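Local coordinates for putative cathepsin d (Ixodes ricinus, PDB 5N7Q), which probably cleaves peptide bonds inside protein chains as a pepsin-like aspartic endopeptidase of the cathepsin D type, and is seen here bound to the inhibitor pepstatin A, at residues G176-H179 with D180-K183; F272-G276 with K277-L281; W312-G315 with D316-G320; F326-D329 with Q330-V333. All coordinates share one frame; numbering follows the deposited sequence.

Contact 1. Residues G176-H179 with D180-K183; sequences GIDH and DHYK
The carboxylate oxygen OD1 of D178 takes the backbone N-H of D180 over 2.9 Å, an N-H...O angle of 150° marking a sound bond although the donor stands well above the carboxylate plane. D178 reaches this N-H because its CG lies anti to the backbone N (chi1 -172°), which lays the carboxylate along the chain that follows. The carbonyl oxygen D178 O accepts H181 N at 2.9 Å, and H179 O takes Y182 N in a longer but straight bond. Such i to i+3 bonds define a short 3-10 turn, here in the loop that leads from strand 170-174 to strand 187-190 at the protein surface.

On the turn the imidazole of H179 lies face to face with the phenol of Y182: the centroids are 3.8 Å apart and the planes differ by 13°. Y182 CZ sits over the middle of the imidazole, while H179 ND1 sits over the middle of the phenol ring. The same ND1 gives a weak, bent bond to Y182 O, 3.1 Å away, which, with the stack, probably helps to limit the rotation of the imidazole. Beside the stack, I177 CG2 touches Y182 CE2 at 4.0 Å; the isoleucine side chain also packs on strands 155-160 and 322-327. H181 turns its ring to stack on Y159, and D178 N is bonded to the hydroxyl of Y323.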
loop_
_atom_site.group_PDB
_atom_site.type_symbol
_atom_site.label_atom_id
_atom_site.label_comp_id
_atom_site.label_asym_id
_atom_site.label_seq_id
_atom_site.Cartn_x
_atom_site.Cartn_y
_atom_site.Cartn_z
ATOM N N GLY A 176 8.760 -6.432 -14.124
ATOM C CA GLY A 176 8.054 -7.510 -14.798
ATOM C C GLY A 176 6.624 -7.694 -14.337
ATOM O O GLY A 176 6.195 -7.090 -13.326
ATOM N N ILE A 177 5.898 -8.528 -15.084
ATOM C CA ILE A 177 4.524 -8.959 -14.766
ATOM C C ILE A 177 4.547 -10.474 -14.801
ATOM O O ILE A 177 4.891 -11.028 -15.830
ATOM C CB ILE A 177 3.503 -8.465 -15.829
ATOM C CG1 ILE A 177 3.601 -6.955 -16.078
ATOM C CG2 ILE A 177 2.095 -8.874 -15.419
ATOM C CD1 ILE A 177 2.775 -6.456 -17.261
ATOM N N ASP A 178 4.181 -11.138 -13.698
ATOM C CA ASP A 178 4.286 -12.603 -13.608
ATOM C C ASP A 178 2.897 -13.188 -13.823
ATOM O O ASP A 178 2.038 -13.108 -12.935
ATOM C CB ASP A 178 4.831 -12.994 -12.243
ATOM C CG ASP A 178 5.147 -14.457 -12.120
ATOM O OD1 ASP A 178 4.804 -15.264 -13.005
ATOM O OD2 ASP A 178 5.785 -14.811 -11.116
ATOM N N HIS A 179 2.686 -13.830 -14.977
ATOM C CA HIS A 179 1.403 -14.465 -15.274
ATOM C C HIS A 179 1.163 -15.680 -14.360
ATOM O O HIS A 179 0.038 -16.139 -14.273
ATOM C CB HIS A 179 1.312 -14.852 -16.764
ATOM C CG HIS A 179 -0.087 -14.920 -17.312
ATOM N ND1 HIS A 179 -1.161 -15.396 -16.590
ATOM C CD2 HIS A 179 -0.586 -14.544 -18.513
ATOM C CE1 HIS A 179 -2.250 -15.347 -17.339
ATOM N NE2 HIS A 179 -1.926 -14.827 -18.508
ATOM N N ASP A 180 2.166 -16.166 -13.617
ATOM C CA ASP A 180 1.893 -17.190 -12.629
ATOM C C ASP A 180 1.196 -16.638 -11.389
ATOM O O ASP A 180 0.788 -17.417 -10.532
ATOM C CB ASP A 180 3.145 -18.012 -12.329
ATOM C CG ASP A 180 3.578 -18.885 -13.522
ATOM O OD1 ASP A 180 2.666 -19.333 -14.280
ATOM O OD2 ASP A 180 4.815 -19.067 -13.705
ATOM N N HIS A 181 1.031 -15.315 -11.287
ATOM C CA HIS A 181 0.207 -14.730 -10.239
ATOM C C HIS A 181 -1.161 -14.275 -10.673
ATOM O O HIS A 181 -1.888 -13.711 -9.843
ATOM C CB HIS A 181 0.911 -13.527 -9.590
ATOM C CG HIS A 181 2.073 -13.907 -8.740
ATOM N ND1 HIS A 181 1.985 -14.851 -7.743
ATOM C CD2 HIS A 181 3.341 -13.439 -8.713
ATOM C CE1 HIS A 181 3.170 -14.970 -7.155
ATOM N NE2 HIS A 181 4.001 -14.123 -7.728
ATOM N N TYR A 182 -1.575 -14.533 -11.908
ATOM C CA TYR A 182 -2.913 -14.129 -12.315
ATOM C C TYR A 182 -3.521 -15.065 -13.348
ATOM O O TYR A 182 -2.794 -15.811 -14.026
ATOM C CB TYR A 182 -2.952 -12.658 -12.770
ATOM C CG TYR A 182 -2.501 -12.372 -14.198
ATOM C CD1 TYR A 182 -3.396 -12.458 -15.275
ATOM C CD2 TYR A 182 -1.205 -11.956 -14.481
ATOM C CE1 TYR A 182 -2.989 -12.153 -16.569
ATOM C CE2 TYR A 182 -0.801 -11.673 -15.770
ATOM C CZ TYR A 182 -1.720 -11.761 -16.808
ATOM O OH TYR A 182 -1.312 -11.464 -18.074
ATOM N N LYS A 183 -4.841 -15.030 -13.433
ATOM C CA LYS A 183 -5.565 -15.793 -14.460
ATOM C C LYS A 183 -6.395 -14.842 -15.295
ATOM O O LYS A 183 -6.741 -13.727 -14.876
ATOM C CB LYS A 183 -6.403 -16.919 -13.853
ATOM C CG LYS A 183 -7.336 -16.550 -12.742
ATOM C CD LYS A 183 -8.033 -17.812 -12.200
ATOM C CE LYS A 183 -8.405 -17.727 -10.729
ATOM N NZ LYS A 183 -9.451 -18.743 -10.366
#

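Contact 2. Residues F272-G276 with K277-L281; sequences FTISG and KEFSL
F279 N gives its hydrogen to F272 O over 2.7 Å, and F272 N returns one to F279 O over 2.9 Å at 172°, so F272 and F279 form an antiparallel hydrogen-bonded pair. Nearer the turn, I274 and K277 make a second such pair: I274 N meets K277 O at 2.9 Å, and K277 N reaches back to I274 O. Between them lies the non-hydrogen-bonded pair T273 and E278, where T273 CA directs a C-H at K277 O over 3.2 Å. T273 OG1 lies beside its backbone N (chi1 -63°), on the face shared with E278, and there a water joins the two side chains, 2.7 Å from T273 OG1 and donating to E278 OE2; that carboxylate has its stronger partner in K205, a salt bridge.

This is a beta hairpin with a two-residue loop, a type I' turn from I274 to K277, with S275 and G276 at its corners in positive phi. G276 N is bonded to the carboxylate of D202 and S275 OG to Y188 O, so the turn is tied to strand 198-206, the sheet neighbour of 270-274, and to strand 187-190, which lies outside that sheet.

F272, I274 and F279 fill the buried side of the hairpin. I274 crosses F279 at about a right angle, its CB 3.8 Å from F279 CE2. The rim of the F279 ring, not its face, is turned to the carbonyl oxygens F272 O and I274 O, which lie in the ring plane. Farther along, L281 CD1 comes within 3.9 Å of F272 CE1, and Y322 meets F279 edge to face.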
loop_
_atom_site.group_PDB
_atom_site.type_symbol
_atom_site.label_atom_id
_atom_site.label_comp_id
_atom_site.label_asym_id
_atom_site.label_seq_id
_atom_site.Cartn_x
_atom_site.Cartn_y
_atom_site.Cartn_z
ATOM N N PHE A 272 -16.686 -3.322 -7.824
ATOM C CA PHE A 272 -16.116 -2.096 -8.402
ATOM C C PHE A 272 -16.024 -2.291 -9.894
ATOM O O PHE A 272 -15.535 -3.322 -10.359
ATOM C CB PHE A 272 -14.710 -1.820 -7.843
ATOM C CG PHE A 272 -14.726 -1.362 -6.425
ATOM C CD1 PHE A 272 -14.943 -2.289 -5.404
ATOM C CD2 PHE A 272 -14.561 -0.021 -6.094
ATOM C CE1 PHE A 272 -15.009 -1.867 -4.085
ATOM C CE2 PHE A 272 -14.630 0.399 -4.779
ATOM C CZ PHE A 272 -14.858 -0.521 -3.779
ATOM N N THR A 273 -16.576 -1.349 -10.650
ATOM C CA THR A 273 -16.535 -1.415 -12.106
ATOM C C THR A 273 -15.448 -0.463 -12.580
ATOM O O THR A 273 -15.494 0.731 -12.310
ATOM C CB THR A 273 -17.889 -1.074 -12.737
ATOM O OG1 THR A 273 -18.859 -2.052 -12.315
ATOM C CG2 THR A 273 -17.765 -1.115 -14.283
ATOM N N ILE A 274 -14.464 -1.003 -13.299
ATOM C CA ILE A 274 -13.297 -0.250 -13.731
ATOM C C ILE A 274 -13.045 -0.613 -15.179
ATOM O O ILE A 274 -13.004 -1.788 -15.518
ATOM C CB ILE A 274 -12.037 -0.605 -12.882
ATOM C CG1 ILE A 274 -12.346 -0.486 -11.371
ATOM C CG2 ILE A 274 -10.867 0.256 -13.321
ATOM C CD1 ILE A 274 -11.228 -1.017 -10.477
ATOM N N SER A 275 -12.940 0.395 -16.032
ATOM C CA SER A 275 -12.827 0.183 -17.490
ATOM C C SER A 275 -13.933 -0.737 -18.039
ATOM O O SER A 275 -13.706 -1.540 -18.940
ATOM C CB SER A 275 -11.420 -0.306 -17.864
ATOM O OG SER A 275 -10.451 0.709 -17.586
ATOM N N GLY A 276 -15.132 -0.601 -17.474
ATOM C CA GLY A 276 -16.279 -1.367 -17.901
ATOM C C GLY A 276 -16.383 -2.787 -17.413
ATOM O O GLY A 276 -17.382 -3.448 -17.701
ATOM N N LYS A 277 -15.381 -3.260 -16.678
ATOM C CA LYS A 277 -15.356 -4.626 -16.167
ATOM C C LYS A 277 -15.645 -4.631 -14.670
ATOM O O LYS A 277 -15.207 -3.741 -13.923
ATOM C CB LYS A 277 -14.011 -5.276 -16.443
ATOM C CG LYS A 277 -13.960 -6.711 -15.966
ATOM C CD LYS A 277 -12.749 -7.461 -16.466
ATOM C CE LYS A 277 -12.732 -8.867 -15.909
ATOM N NZ LYS A 277 -13.754 -9.755 -16.528
ATOM N N GLU A 278 -16.344 -5.667 -14.230
ATOM C CA GLU A 278 -16.676 -5.820 -12.812
ATOM C C GLU A 278 -15.574 -6.532 -12.054
ATOM O O GLU A 278 -15.120 -7.601 -12.457
ATOM C CB GLU A 278 -17.986 -6.579 -12.645
ATOM C CG GLU A 278 -19.171 -5.740 -13.109
ATOM C CD GLU A 278 -20.532 -6.285 -12.713
ATOM O OE1 GLU A 278 -20.620 -7.342 -12.055
ATOM O OE2 GLU A 278 -21.521 -5.620 -13.075
ATOM N N PHE A 279 -15.206 -5.954 -10.919
ATOM C CA PHE A 279 -14.240 -6.534 -9.992
ATOM C C PHE A 279 -14.986 -6.743 -8.660
ATOM O O PHE A 279 -15.188 -5.802 -7.897
ATOM C CB PHE A 279 -13.030 -5.593 -9.849
ATOM C CG PHE A 279 -12.237 -5.480 -11.117
ATOM C CD1 PHE A 279 -11.222 -6.370 -11.393
ATOM C CD2 PHE A 279 -12.567 -4.513 -12.049
ATOM C CE1 PHE A 279 -10.534 -6.299 -12.591
ATOM C CE2 PHE A 279 -11.883 -4.428 -13.248
ATOM C CZ PHE A 279 -10.860 -5.326 -13.509
ATOM N N SER A 280 -15.367 -7.989 -8.430
ATOM C CA SER A 280 -16.210 -8.396 -7.292
ATOM C C SER A 280 -15.356 -8.754 -6.076
ATOM O O SER A 280 -14.274 -9.330 -6.198
ATOM C CB SER A 280 -17.061 -9.588 -7.742
ATOM O OG SER A 280 -18.010 -9.949 -6.751
ATOM N N LEU A 281 -15.857 -8.388 -4.898
ATOM C CA LEU A 281 -15.277 -8.777 -3.630
ATOM C C LEU A 281 -16.347 -9.532 -2.846
ATOM O O LEU A 281 -17.411 -8.995 -2.608
ATOM C CB LEU A 281 -14.872 -7.528 -2.843
ATOM C CG LEU A 281 -13.859 -6.634 -3.547
ATOM C CD1 LEU A 281 -13.730 -5.337 -2.786
ATOM C CD2 LEU A 281 -12.506 -7.324 -3.596
HETATM O O HOH W 1 -21.151 -2.475 -13.765
#

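Contact 3. Residues W312-G315 with D316-G320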
loop_
_atom_site.group_PDB
_atom_site.type_symbol
_atom_site.label_atom_id
_atom_site.label_comp_id
_atom_site.label_asym_id
_atom_site.label_seq_id
_atom_site.Cartn_x
_atom_site.Cartn_y
_atom_site.Cartn_z
ATOM N N TRP A 312 -11.700 7.090 -3.629
ATOM C CA TRP A 312 -11.639 5.805 -2.962
ATOM C C TRP A 312 -10.212 5.323 -2.980
ATOM O O TRP A 312 -9.528 5.394 -4.017
ATOM C CB TRP A 312 -12.493 4.772 -3.707
ATOM C CG TRP A 312 -13.980 5.078 -3.707
ATOM C CD1 TRP A 312 -14.625 6.021 -4.454
ATOM C CD2 TRP A 312 -15.004 4.408 -2.942
ATOM N NE1 TRP A 312 -15.982 5.982 -4.211
ATOM C CE2 TRP A 312 -16.241 5.009 -3.282
ATOM C CE3 TRP A 312 -14.991 3.359 -2.011
ATOM C CZ2 TRP A 312 -17.451 4.603 -2.704
ATOM C CZ3 TRP A 312 -16.193 2.961 -1.446
ATOM C CH2 TRP A 312 -17.406 3.574 -1.810
ATOM N N ILE A 313 -9.733 4.847 -1.845
ATOM C CA ILE A 313 -8.424 4.192 -1.812
ATOM C C ILE A 313 -8.651 2.683 -1.843
ATOM O O ILE A 313 -9.266 2.117 -0.910
ATOM C CB ILE A 313 -7.592 4.560 -0.575
ATOM C CG1 ILE A 313 -7.311 6.080 -0.492
ATOM C CG2 ILE A 313 -6.285 3.771 -0.601
ATOM C CD1 ILE A 313 -6.583 6.521 0.775
ATOM N N LEU A 314 -8.190 2.052 -2.906
ATOM C CA LEU A 314 -8.232 0.601 -3.055
ATOM C C LEU A 314 -6.952 0.036 -2.451
ATOM O O LEU A 314 -5.903 0.045 -3.058
ATOM C CB LEU A 314 -8.405 0.232 -4.528
ATOM C CG LEU A 314 -9.645 0.795 -5.243
ATOM C CD1 LEU A 314 -9.785 0.221 -6.629
ATOM C CD2 LEU A 314 -10.893 0.524 -4.424
ATOM N N GLY A 315 -7.044 -0.391 -1.202
ATOM C CA GLY A 315 -5.941 -0.971 -0.455
ATOM C C GLY A 315 -5.933 -2.482 -0.555
ATOM O O GLY A 315 -6.459 -3.049 -1.517
ATOM N N ASP A 316 -5.298 -3.125 0.435
ATOM C CA ASP A 316 -4.969 -4.542 0.359
ATOM C C ASP A 316 -6.210 -5.431 0.224
ATOM O O ASP A 316 -6.160 -6.499 -0.376
ATOM C CB ASP A 316 -4.146 -4.988 1.568
ATOM C CG ASP A 316 -2.859 -4.196 1.766
ATOM O OD1 ASP A 316 -2.321 -3.653 0.753
ATOM O OD2 ASP A 316 -2.372 -4.127 2.936
ATOM N N VAL A 317 -7.341 -4.999 0.772
ATOM C CA VAL A 317 -8.601 -5.746 0.566
ATOM C C VAL A 317 -8.895 -5.991 -0.921
ATOM O O VAL A 317 -9.363 -7.070 -1.302
ATOM C CB VAL A 317 -9.776 -5.009 1.253
ATOM C CG1 VAL A 317 -11.112 -5.413 0.659
ATOM C CG2 VAL A 317 -9.719 -5.247 2.740
ATOM N N PHE A 318 -8.610 -4.989 -1.762
ATOM C CA PHE A 318 -8.779 -5.088 -3.227
ATOM C C PHE A 318 -7.570 -5.673 -3.933
ATOM O O PHE A 318 -7.708 -6.514 -4.843
ATOM C CB PHE A 318 -9.096 -3.699 -3.838
ATOM C CG PHE A 318 -9.573 -3.735 -5.253
ATOM C CD1 PHE A 318 -10.913 -3.945 -5.540
ATOM C CD2 PHE A 318 -8.697 -3.575 -6.308
ATOM C CE1 PHE A 318 -11.361 -3.981 -6.838
ATOM C CE2 PHE A 318 -9.144 -3.639 -7.616
ATOM C CZ PHE A 318 -10.460 -3.814 -7.890
ATOM N N LEU A 319 -6.383 -5.259 -3.509
ATOM C CA LEU A 319 -5.154 -5.579 -4.231
ATOM C C LEU A 319 -4.676 -7.000 -3.957
ATOM O O LEU A 319 -3.778 -7.487 -4.634
ATOM C CB LEU A 319 -4.062 -4.546 -3.851
ATOM C CG LEU A 319 -4.380 -3.081 -4.179
ATOM C CD1 LEU A 319 -3.312 -2.184 -3.545
ATOM C CD2 LEU A 319 -4.495 -2.858 -5.668
ATOM N N GLY A 320 -5.272 -7.682 -2.994
ATOM C CA GLY A 320 -5.066 -9.126 -2.822
ATOM C C GLY A 320 -5.758 -9.981 -3.865
ATOM O O GLY A 320 -5.118 -10.787 -4.552
#
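F318 sends CG away from its backbone N (chi1 -167°), while L314 turns its own CG beside the backbone N (chi1 -58°), and these settings, with L314 extended to CD1, lay the two side chains alongside each other, pointing the same way. The methyl L314 CD1 stands over the middle of the F318 ring, 4.0 Å from the centroid and 12° off the ring normal, a CH-pi contact on the face. L319 bends back over the joint between strand and helix, its CD1 3.5 Å from L314 O.

G315 occupies the N-cap position of helix 316-319. Its carbonyl oxygen is shared by two amides: F318 N at 2.9 Å, the more bent bond, and L319 N at 3.0 Å, the straighter one and the first helical i to i+4 link.

As in the psi-shaped arrangement of pepsin-like proteases, strand 312-314 runs parallel to strand 222-226, which leads to the predicted catalytic D227, and I313 packs on an apolar side chain of the bound peptide. All the residues that touch are buried, so the paired amides satisfy G315 O inside the protein, while the leucine and phenylalanine carbons close round the strand-to-helix joint without adding any polar group of their own.

Contact 4. Residues F326-D329 with Q330-V333; sequences FDRD and QDRV
D327 and R332 form an antiparallel hydrogen-bonded pair in the beta hairpin of strands 322-327 and 332-337, D327 N reaching R332 O at 3.0 Å and R332 N reaching D327 O at 3.1 Å, and D331 joins R332 opposite D327 in a G1 beta bulge. D327 CG is anti to its backbone N (chi1 179°), which sets the carboxylate beside the carbonyl carbon. There OD1 accepts Q330 N at 2.9 Å and, weakly, D329 N, whereas OD2 forms a salt bridge with R332 NE at 2.9 Å and 168°. The carboxylate and guanidinium planes stand 73° apart: OD2 lies at the guanidinium edge, yet NE comes from above the carboxylate, and NH2 adds only a weak bond. Two waters also donate to OD2; one accepts from R332 NH2, the other from Q330 NE2. These donors probably stabilise the negative charge of D327.

A third water links R328 O, R328 NE and D331 OD1, the last two 4.4 Å apart. R328 is salt-bridged to D142 of helix 140-146, and D331 is held by Y129 and K194. Strand 155-160 flanks F326, whose ring meets F156 and W197, while strand 187-190 borders V333 and places Y188 against R332.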
loop_
_atom_site.group_PDB
_atom_site.type_symbol
_atom_site.label_atom_id
_atom_site.label_comp_id
_atom_site.label_asym_id
_atom_site.label_seq_id
_atom_site.Cartn_x
_atom_site.Cartn_y
_atom_site.Cartn_z
ATOM N N PHE A 326 1.604 -1.788 -12.035
ATOM C CA PHE A 326 1.837 -0.349 -11.952
ATOM C C PHE A 326 2.838 -0.018 -13.078
ATOM O O PHE A 326 4.016 -0.355 -12.987
ATOM C CB PHE A 326 2.402 0.004 -10.585
ATOM C CG PHE A 326 1.471 -0.272 -9.446
ATOM C CD1 PHE A 326 1.407 -1.553 -8.870
ATOM C CD2 PHE A 326 0.698 0.744 -8.929
ATOM C CE1 PHE A 326 0.530 -1.793 -7.812
ATOM C CE2 PHE A 326 -0.175 0.504 -7.874
ATOM C CZ PHE A 326 -0.236 -0.765 -7.306
ATOM N N ASP A 327 2.349 0.627 -14.135
ATOM C CA ASP A 327 3.099 0.793 -15.389
ATOM C C ASP A 327 3.491 2.250 -15.593
ATOM O O ASP A 327 2.637 3.090 -15.898
ATOM C CB ASP A 327 2.212 0.252 -16.526
ATOM C CG ASP A 327 2.825 0.353 -17.914
ATOM O OD1 ASP A 327 3.767 1.145 -18.109
ATOM O OD2 ASP A 327 2.306 -0.404 -18.794
ATOM N N ARG A 328 4.788 2.526 -15.458
ATOM C CA ARG A 328 5.315 3.879 -15.628
ATOM C C ARG A 328 5.659 4.162 -17.078
ATOM O O ARG A 328 5.819 5.327 -17.440
ATOM C CB ARG A 328 6.568 4.137 -14.751
ATOM C CG ARG A 328 6.226 4.240 -13.271
ATOM C CD ARG A 328 5.526 5.556 -12.906
ATOM N NE ARG A 328 6.401 6.693 -13.205
ATOM C CZ ARG A 328 7.326 7.183 -12.382
ATOM N NH1 ARG A 328 7.510 6.647 -11.183
ATOM N NH2 ARG A 328 8.121 8.178 -12.779
ATOM N N ASP A 329 5.745 3.149 -17.943
ATOM C CA ASP A 329 5.989 3.423 -19.381
ATOM C C ASP A 329 4.767 4.060 -20.036
ATOM O O ASP A 329 4.879 4.941 -20.887
ATOM C CB ASP A 329 6.345 2.134 -20.112
ATOM C CG ASP A 329 7.780 1.713 -19.844
ATOM O OD1 ASP A 329 8.652 2.619 -19.812
ATOM O OD2 ASP A 329 8.009 0.495 -19.688
ATOM N N GLN A 330 3.585 3.621 -19.617
ATOM C CA GLN A 330 2.336 4.103 -20.217
ATOM C C GLN A 330 1.410 4.834 -19.235
ATOM O O GLN A 330 0.337 5.278 -19.641
ATOM C CB GLN A 330 1.570 2.966 -20.871
ATOM C CG GLN A 330 2.359 2.268 -21.961
ATOM C CD GLN A 330 1.490 1.405 -22.832
ATOM O OE1 GLN A 330 0.491 1.875 -23.392
ATOM N NE2 GLN A 330 1.865 0.150 -22.979
ATOM N N ASP A 331 1.848 5.023 -17.989
ATOM C CA ASP A 331 1.053 5.677 -16.947
ATOM C C ASP A 331 -0.352 5.049 -16.852
ATOM O O ASP A 331 -1.370 5.677 -17.125
ATOM C CB ASP A 331 0.963 7.196 -17.208
ATOM C CG ASP A 331 2.270 7.924 -16.876
ATOM O OD1 ASP A 331 2.977 7.518 -15.922
ATOM O OD2 ASP A 331 2.636 8.899 -17.580
ATOM N N ARG A 332 -0.357 3.766 -16.543
ATOM C CA ARG A 332 -1.611 3.018 -16.430
ATOM C C ARG A 332 -1.463 1.978 -15.316
ATOM O O ARG A 332 -0.361 1.646 -14.867
ATOM C CB ARG A 332 -1.971 2.378 -17.768
ATOM C CG ARG A 332 -1.007 1.303 -18.232
ATOM C CD ARG A 332 -1.290 0.811 -19.624
ATOM N NE ARG A 332 -0.337 -0.244 -19.968
ATOM C CZ ARG A 332 -0.508 -1.155 -20.920
ATOM N NH1 ARG A 332 -1.586 -1.136 -21.695
ATOM N NH2 ARG A 332 0.450 -2.044 -21.128
ATOM N N VAL A 333 -2.617 1.538 -14.837
ATOM C CA VAL A 333 -2.744 0.511 -13.805
ATOM C C VAL A 333 -3.480 -0.652 -14.425
ATOM O O VAL A 333 -4.504 -0.444 -15.089
ATOM C CB VAL A 333 -3.467 1.022 -12.535
ATOM C CG1 VAL A 333 -3.605 -0.124 -11.515
ATOM C CG2 VAL A 333 -2.740 2.209 -11.903
HETATM O O HOH W 2 2.094 -3.144 -18.626
HETATM O O HOH W 3 3.838 -0.771 -21.003
HETATM O O HOH W 4 5.665 7.592 -15.874
#

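Contacts 2 and 3 share one hydrophobic interior: F279 CB lies 3.7 Å from F318 CZ, F272 CE2 lies 3.8 Å from L314 CD2, and I274 CD1 also reaches F318 CZ. The 272-281 hairpin thereby covers the strand-helix joint of contact 3, which stands nearest the active site: G315 lies about 5 Å from the side chain of predicted catalytic D227, and the side chain of D316 about 8 Å from that of D36. Contact 4 touches none of the others, but strand 322-327 follows helix 316-319 in the chain, and the side chain of F326 comes to about 7 Å from that of D227. Contact 1, a surface turn between strands 170-174 and 187-190, has its nearest atoms about 6 Å from contact 4.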